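Local coordinates for glutamine--tRNA ligase (Saccharomyces cerevisiae, PDB 3TL4), which attaches glutamine to tRNA(Gln) at the expense of ATP, this chain being the appended N-terminal tRNA-binding domain of the enzyme, at residues His56-Ala59 / Ser60-Gly64; Leu72-Asn75 / Gly76-Gly80; Tyr142-Val145 / Pro146-Ala150. All blocks are in the same frame, centred on the assembly; numbering follows the deposited sequence.

All three contacts are local, each between neighbouring turns of one helical region in an all-helical domain. Contacts 1 and 2 lie on consecutive helices, 49-62 and 70-78, with centres about 14 Å apart, and they touch directly: Leu58 CD2 packs 3.7 Å from Ile73 CG2. Both are partly buried and sit at helix C-termini. Contact 1 gathers an aromatic ring and a hydroxyl on one carbonyl and ends at Lys63 with positive phi; contact 2 is aliphatic and ends in the Gly80 Schellman motif. Contact 3 is a surface contact on the opposite side of the chain's centre, about 35 Å from contact 1 between centres. It starts helix 145-153, with a proline in the first turn and few side chains meeting.

Contact 1. Residues His56-Ala59 / Ser60-Gly64; sequences HNLA and SFVKG
With CG anti to the carbonyl carbon (chi1 -64°), the ring of Phe61 swings back along helix 49-62 and lies over the carbonyl of Asn57, while Ser60 OG, set between its own backbone N and carbonyl carbon, comes back to the same oxygen. Asn57 O stands 3.2 Å above one face of the Phe61 ring, offset toward the rim, and its nearest ring atom is CD2. Ser60 OG donates to Asn57 O at 2.8 Å, and Phe61 N donates to it at 3.1 Å. Two bonds, with a weak third from Ser60 N, therefore grip this carbonyl while the ring covers it; the hydroxyl arrives at a C=O...donor angle of 124°, against 156° for the Phe61 amide. Leu58 CD1 lies 4.4 Å from Phe61 CD2 and 4.0 Å from Val62 CG2, the leucine and valine side chains crossing obliquely. With an alanine here instead of Phe61, the Asn57 carbonyl would probably lose its aromatic cover and Leu58 CD1 one of its neighbours. Lys63 N still bonds to Ala59 O at 2.8 Å, but Lys63 itself has positive phi, which marks the departure from the helix. Asn57 turns its OD1 to the hydroxyl of Ser85. Around this last turn, Ala59 and Val62 face helix 28-39, Phe61 rests on Val88 and Asp89 of helix 85-98, and Leu58 reaches helices 28-39, 70-78 and 85-98.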
loop_
_atom_site.group_PDB
_atom_site.type_symbol
_atom_site.label_atom_id
_atom_site.label_comp_id
_atom_site.label_asym_id
_atom_site.label_seq_id
_atom_site.Cartn_x
_atom_site.Cartn_y
_atom_site.Cartn_z
ATOM N N HIS A 56 0.397 12.361 3.003
ATOM C CA HIS A 56 1.346 12.382 4.111
ATOM C C HIS A 56 2.427 11.302 3.972
ATOM O O HIS A 56 3.604 11.564 4.207
ATOM C CB HIS A 56 0.660 12.280 5.464
ATOM C CG HIS A 56 1.584 12.536 6.611
ATOM N ND1 HIS A 56 1.689 11.691 7.693
ATOM C CD2 HIS A 56 2.482 13.531 6.825
ATOM C CE1 HIS A 56 2.596 12.160 8.530
ATOM N NE2 HIS A 56 3.090 13.277 8.025
ATOM N N ASN A 57 2.030 10.092 3.592
ATOM C CA ASN A 57 3.007 9.072 3.217
ATOM C C ASN A 57 4.017 9.627 2.230
ATOM O O ASN A 57 5.222 9.484 2.414
ATOM C CB ASN A 57 2.340 7.879 2.535
ATOM C CG ASN A 57 1.583 6.987 3.497
ATOM O OD1 ASN A 57 0.670 6.266 3.084
ATOM N ND2 ASN A 57 1.960 7.016 4.780
ATOM N N LEU A 58 3.511 10.235 1.160
ATOM C CA LEU A 58 4.382 10.766 0.119
ATOM C C LEU A 58 5.325 11.808 0.678
ATOM O O LEU A 58 6.512 11.818 0.342
ATOM C CB LEU A 58 3.581 11.370 -1.029
ATOM C CG LEU A 58 4.451 11.981 -2.131
ATOM C CD1 LEU A 58 5.477 10.955 -2.649
ATOM C CD2 LEU A 58 3.586 12.478 -3.264
ATOM N N ALA A 59 4.791 12.687 1.528
ATOM C CA ALA A 59 5.590 13.740 2.132
ATOM C C ALA A 59 6.670 13.116 2.994
ATOM O O ALA A 59 7.786 13.635 3.076
ATOM C CB ALA A 59 4.724 14.661 2.960
ATOM N N SER A 60 6.342 11.995 3.636
ATOM C CA SER A 60 7.294 11.361 4.541
ATOM C C SER A 60 8.429 10.686 3.749
ATOM O O SER A 60 9.532 10.495 4.275
ATOM C CB SER A 60 6.586 10.393 5.500
ATOM O OG SER A 60 6.379 9.128 4.903
ATOM N N PHE A 61 8.158 10.356 2.482
ATOM C CA PHE A 61 9.167 9.803 1.576
ATOM C C PHE A 61 10.065 10.909 1.009
ATOM O O PHE A 61 11.276 10.749 0.910
ATOM C CB PHE A 61 8.491 9.108 0.404
ATOM C CG PHE A 61 7.667 7.928 0.785
ATOM C CD1 PHE A 61 8.078 7.073 1.791
ATOM C CD2 PHE A 61 6.482 7.671 0.131
ATOM C CE1 PHE A 61 7.315 5.989 2.130
ATOM C CE2 PHE A 61 5.714 6.582 0.456
ATOM C CZ PHE A 61 6.127 5.739 1.460
ATOM N N VAL A 62 9.448 12.021 0.622
ATOM C CA VAL A 62 10.159 13.157 0.045
ATOM C C VAL A 62 11.017 13.870 1.091
ATOM O O VAL A 62 12.132 14.292 0.793
ATOM C CB VAL A 62 9.169 14.159 -0.580
ATOM C CG1 VAL A 62 9.886 15.415 -1.030
ATOM C CG2 VAL A 62 8.429 13.515 -1.738
ATOM N N LYS A 63 10.468 13.992 2.303
ATOM C CA LYS A 63 11.131 14.536 3.506
ATOM C C LYS A 63 12.054 15.736 3.296
ATOM O O LYS A 63 13.253 15.692 3.604
ATOM C CB LYS A 63 11.804 13.425 4.350
ATOM C CG LYS A 63 12.827 12.578 3.597
ATOM C CD LYS A 63 13.171 11.279 4.341
ATOM C CE LYS A 63 14.002 10.329 3.456
ATOM N NZ LYS A 63 15.470 10.331 3.744
ATOM N N GLY A 64 11.468 16.810 2.779
ATOM C CA GLY A 64 12.154 18.075 2.632
ATOM C C GLY A 64 12.907 18.242 1.331
ATOM O O GLY A 64 13.297 19.352 0.983
#

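Contact 2. Residues Leu72-Asn75 / Gly76-Gly80; sequences LIVN and GIING
Asn75, Gly76 and Val74 bury the most surface between the last two turns of helix 70-78, and backbone atoms make the closest approaches. Asn75 offers its carbonyl: Asn79 N donates to Asn75 O at 2.8 Å, tilted well out of the carbonyl plane, and Asn79 CB lies against the same oxygen. Gly76 N donates to Leu72 O at 3.0 Å. Buried and without a side chain, Gly76 meets the earlier turn by its backbone alone, and it is also joined to Leu82 by a backbone hydrogen bond. Val74 offers its carbonyl to Ile78, with Ile78 N 2.9 Å from Val74 O in an almost straight bond whose N-H...O angle is 175°. Ile78 holds CG1 between its own N and carbonyl carbon (chi1 67°), which brings CG1 to 3.5 Å from Val74 O, whereas the branch CG2 looks toward Val74 CG1 at the limit of contact. One flank further round, Ile77 CD1 approaches Ile73 CG2 at 4.4 Å. Those isoleucines continue inward: Ile73 reaches Leu58, Ala91 and Met107, and Ile77 reaches Leu54 and Val88.

Gly80 closes the helix in a Schellman motif. It has positive phi, and two bonds run back into the last turn, one of them from Gly80 N to Ile77 O at 2.9 Å. Asn79 directs ND2 to Asp81 beyond the turn. The chemistry thus divides by place: aliphatic branches meet only loosely along the helix and spend their bulk on neighbouring elements, whereas backbone hydrogen bonds, ending in a glycine-dependent cap, fix the turn itself.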
loop_
_atom_site.group_PDB
_atom_site.type_symbol
_atom_site.label_atom_id
_atom_site.label_comp_id
_atom_site.label_asym_id
_atom_site.label_seq_id
_atom_site.Cartn_x
_atom_site.Cartn_y
_atom_site.Cartn_z
ATOM N N LEU A 72 3.100 13.997 -10.422
ATOM C CA LEU A 72 2.532 12.808 -11.039
ATOM C C LEU A 72 1.986 11.917 -9.941
ATOM O O LEU A 72 0.883 11.391 -10.043
ATOM C CB LEU A 72 3.588 12.045 -11.829
ATOM C CG LEU A 72 4.115 12.659 -13.112
ATOM C CD1 LEU A 72 5.253 11.792 -13.629
ATOM C CD2 LEU A 72 2.991 12.777 -14.138
ATOM N N ILE A 73 2.769 11.748 -8.883
ATOM C CA ILE A 73 2.328 10.964 -7.726
ATOM C C ILE A 73 1.109 11.601 -7.049
ATOM O O ILE A 73 0.130 10.926 -6.753
ATOM C CB ILE A 73 3.449 10.806 -6.689
ATOM C CG1 ILE A 73 4.795 10.577 -7.392
ATOM C CG2 ILE A 73 3.124 9.681 -5.708
ATOM C CD1 ILE A 73 5.971 10.362 -6.429
ATOM N N VAL A 74 1.169 12.904 -6.799
ATOM C CA VAL A 74 0.025 13.594 -6.217
ATOM C C VAL A 74 -1.263 13.433 -7.045
ATOM O O VAL A 74 -2.326 13.116 -6.503
ATOM C CB VAL A 74 0.318 15.077 -5.983
ATOM C CG1 VAL A 74 -0.945 15.791 -5.545
ATOM C CG2 VAL A 74 1.438 15.238 -4.942
ATOM N N ASN A 75 -1.174 13.644 -8.352
ATOM C CA ASN A 75 -2.338 13.475 -9.216
ATOM C C ASN A 75 -2.882 12.046 -9.158
ATOM O O ASN A 75 -4.090 11.825 -9.191
ATOM C CB ASN A 75 -2.004 13.845 -10.664
ATOM C CG ASN A 75 -1.656 15.322 -10.832
ATOM O OD1 ASN A 75 -2.154 16.192 -10.104
ATOM N ND2 ASN A 75 -0.802 15.611 -11.808
ATOM N N GLY A 76 -1.977 11.078 -9.064
ATOM C CA GLY A 76 -2.354 9.687 -8.935
ATOM C C GLY A 76 -3.104 9.428 -7.645
ATOM O O GLY A 76 -4.097 8.703 -7.627
ATOM N N ILE A 77 -2.637 10.019 -6.553
ATOM C CA ILE A 77 -3.355 9.884 -5.297
ATOM C C ILE A 77 -4.734 10.521 -5.442
ATOM O O ILE A 77 -5.750 9.839 -5.312
ATOM C CB ILE A 77 -2.579 10.515 -4.107
ATOM C CG1 ILE A 77 -1.337 9.684 -3.780
ATOM C CG2 ILE A 77 -3.465 10.625 -2.885
ATOM C CD1 ILE A 77 -0.261 10.420 -2.974
ATOM N N ILE A 78 -4.781 11.821 -5.736
ATOM C CA ILE A 78 -6.065 12.512 -5.710
ATOM C C ILE A 78 -7.056 11.995 -6.750
ATOM O O ILE A 78 -8.264 12.083 -6.543
ATOM C CB ILE A 78 -5.954 14.057 -5.755
ATOM C CG1 ILE A 78 -5.417 14.541 -7.098
ATOM C CG2 ILE A 78 -5.121 14.560 -4.590
ATOM C CD1 ILE A 78 -5.715 16.006 -7.365
ATOM N N ASN A 79 -6.566 11.426 -7.846
ATOM C CA ASN A 79 -7.487 10.835 -8.820
ATOM C C ASN A 79 -7.828 9.352 -8.593
ATOM O O ASN A 79 -8.559 8.770 -9.368
ATOM C CB ASN A 79 -7.042 11.105 -10.270
ATOM C CG ASN A 79 -6.125 10.045 -10.801
ATOM O OD1 ASN A 79 -5.585 9.250 -10.042
ATOM N ND2 ASN A 79 -5.931 10.026 -12.116
ATOM N N GLY A 80 -7.303 8.743 -7.533
ATOM C CA GLY A 80 -7.715 7.393 -7.163
ATOM C C GLY A 80 -6.943 6.273 -7.847
ATOM O O GLY A 80 -7.262 5.098 -7.681
#

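Contact 3. Residues Tyr142-Val145 / Pro146-Ala150; sequences YKLV and PGIFA
Leu144 O accepts from two successive amides at the N-terminal turn of helix 145-153: Ile148 N donates to it at 2.9 Å nearly along the C=O axis, and Gly147 N adds a weak bond at 2.8 Å, its N-H...O angle being just 124°. This carbonyl links the preceding 3-10 segment 142-144 to the alpha-helix. Its use by both an i+3 and an i+4 donor is consistent with the passage from 3-10 to alpha-helix, and Val145 O then takes Phe149 N in a regular i+4 bond of 3.1 Å. Pro146 fits the first turn, where its nitrogen has no hydrogen to give; its ring atom CD lies instead 3.5 Å from Lys143 O and 3.6 Å from Val145 CB. Ile148 CG1, anti to its carbonyl carbon (chi1 -61°), comes 3.4 Å from Leu144 O. A side chain at Gly147 would probably be tight against Leu144 CD1 as that leucine stands.

Val145 touches Lys167, Phe149 touches Phe166 and makes a cation-pi contact with Lys153, and the hydroxyl of Tyr142 bonds to the carbonyl of Gly179. Leu144 and Ile148 both lean on Ile137 of helix 134-140, joining the new helix to the one before it. Between themselves they make an apolar contact one turn apart, crossing at about a right angle with Leu144 CG 4.2 Å from Ile148 CG1.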
loop_
_atom_site.group_PDB
_atom_site.type_symbol
_atom_site.label_atom_id
_atom_site.label_comp_id
_atom_site.label_asym_id
_atom_site.label_seq_id
_atom_site.Cartn_x
_atom_site.Cartn_y
_atom_site.Cartn_z
ATOM N N TYR A 142 -1.689 -28.605 10.207
ATOM C CA TYR A 142 -2.137 -27.261 10.550
ATOM C C TYR A 142 -1.085 -26.376 11.220
ATOM O O TYR A 142 -1.174 -25.151 11.145
ATOM C CB TYR A 142 -3.434 -27.293 11.363
ATOM C CG TYR A 142 -4.651 -27.650 10.541
ATOM C CD1 TYR A 142 -5.118 -28.961 10.484
ATOM C CD2 TYR A 142 -5.329 -26.685 9.812
ATOM C CE1 TYR A 142 -6.218 -29.295 9.733
ATOM C CE2 TYR A 142 -6.439 -27.010 9.063
ATOM C CZ TYR A 142 -6.879 -28.320 9.035
ATOM O OH TYR A 142 -7.983 -28.662 8.293
ATOM N N LYS A 143 -0.093 -26.993 11.855
ATOM C CA LYS A 143 1.051 -26.262 12.395
ATOM C C LYS A 143 1.774 -25.404 11.351
ATOM O O LYS A 143 2.484 -24.458 11.695
ATOM C CB LYS A 143 2.058 -27.229 13.026
ATOM C CG LYS A 143 1.534 -27.976 14.240
ATOM C CD LYS A 143 2.568 -28.966 14.751
ATOM C CE LYS A 143 2.104 -29.649 16.048
ATOM N NZ LYS A 143 0.950 -30.589 15.861
ATOM N N LEU A 144 1.597 -25.733 10.081
ATOM C CA LEU A 144 2.305 -25.043 9.008
ATOM C C LEU A 144 1.517 -23.864 8.440
ATOM O O LEU A 144 2.049 -23.070 7.671
ATOM C CB LEU A 144 2.663 -26.033 7.884
ATOM C CG LEU A 144 3.572 -25.546 6.757
ATOM C CD1 LEU A 144 4.778 -24.811 7.327
ATOM C CD2 LEU A 144 4.014 -26.700 5.856
ATOM N N VAL A 145 0.252 -23.742 8.821
ATOM C CA VAL A 145 -0.590 -22.680 8.269
ATOM C C VAL A 145 -0.018 -21.251 8.428
ATOM O O VAL A 145 -0.136 -20.429 7.512
ATOM C CB VAL A 145 -2.057 -22.782 8.761
ATOM C CG1 VAL A 145 -2.821 -21.524 8.423
ATOM C CG2 VAL A 145 -2.751 -24.014 8.134
ATOM N N PRO A 146 0.612 -20.944 9.576
ATOM C CA PRO A 146 1.228 -19.608 9.647
ATOM C C PRO A 146 2.401 -19.440 8.657
ATOM O O PRO A 146 2.699 -18.323 8.223
ATOM C CB PRO A 146 1.718 -19.524 11.089
ATOM C CG PRO A 146 0.819 -20.503 11.850
ATOM C CD PRO A 146 0.605 -21.630 10.882
ATOM N N GLY A 147 3.050 -20.545 8.305
ATOM C CA GLY A 147 4.115 -20.527 7.320
ATOM C C GLY A 147 3.609 -20.390 5.895
ATOM O O GLY A 147 4.231 -19.735 5.064
ATOM N N ILE A 148 2.475 -21.015 5.606
ATOM C CA ILE A 148 1.865 -20.903 4.290
ATOM C C ILE A 148 1.482 -19.447 4.046
ATOM O O ILE A 148 1.676 -18.907 2.953
ATOM C CB ILE A 148 0.626 -21.786 4.192
ATOM C CG1 ILE A 148 1.020 -23.249 4.418
ATOM C CG2 ILE A 148 -0.084 -21.598 2.840
ATOM C CD1 ILE A 148 -0.129 -24.216 4.216
ATOM N N PHE A 149 0.948 -18.817 5.085
ATOM C CA PHE A 149 0.504 -17.435 5.021
ATOM C C PHE A 149 1.674 -16.503 4.712
ATOM O O PHE A 149 1.599 -15.650 3.818
ATOM C CB PHE A 149 -0.150 -17.053 6.350
ATOM C CG PHE A 149 -0.691 -15.658 6.379
ATOM C CD1 PHE A 149 -1.327 -15.127 5.274
ATOM C CD2 PHE A 149 -0.575 -14.878 7.518
ATOM C CE1 PHE A 149 -1.833 -13.838 5.294
ATOM C CE2 PHE A 149 -1.078 -13.586 7.543
ATOM C CZ PHE A 149 -1.711 -13.067 6.425
ATOM N N ALA A 150 2.767 -16.672 5.447
ATOM C CA ALA A 150 3.970 -15.874 5.199
ATOM C C ALA A 150 4.455 -16.013 3.754
ATOM O O ALA A 150 4.876 -15.032 3.144
ATOM C CB ALA A 150 5.087 -16.253 6.179
#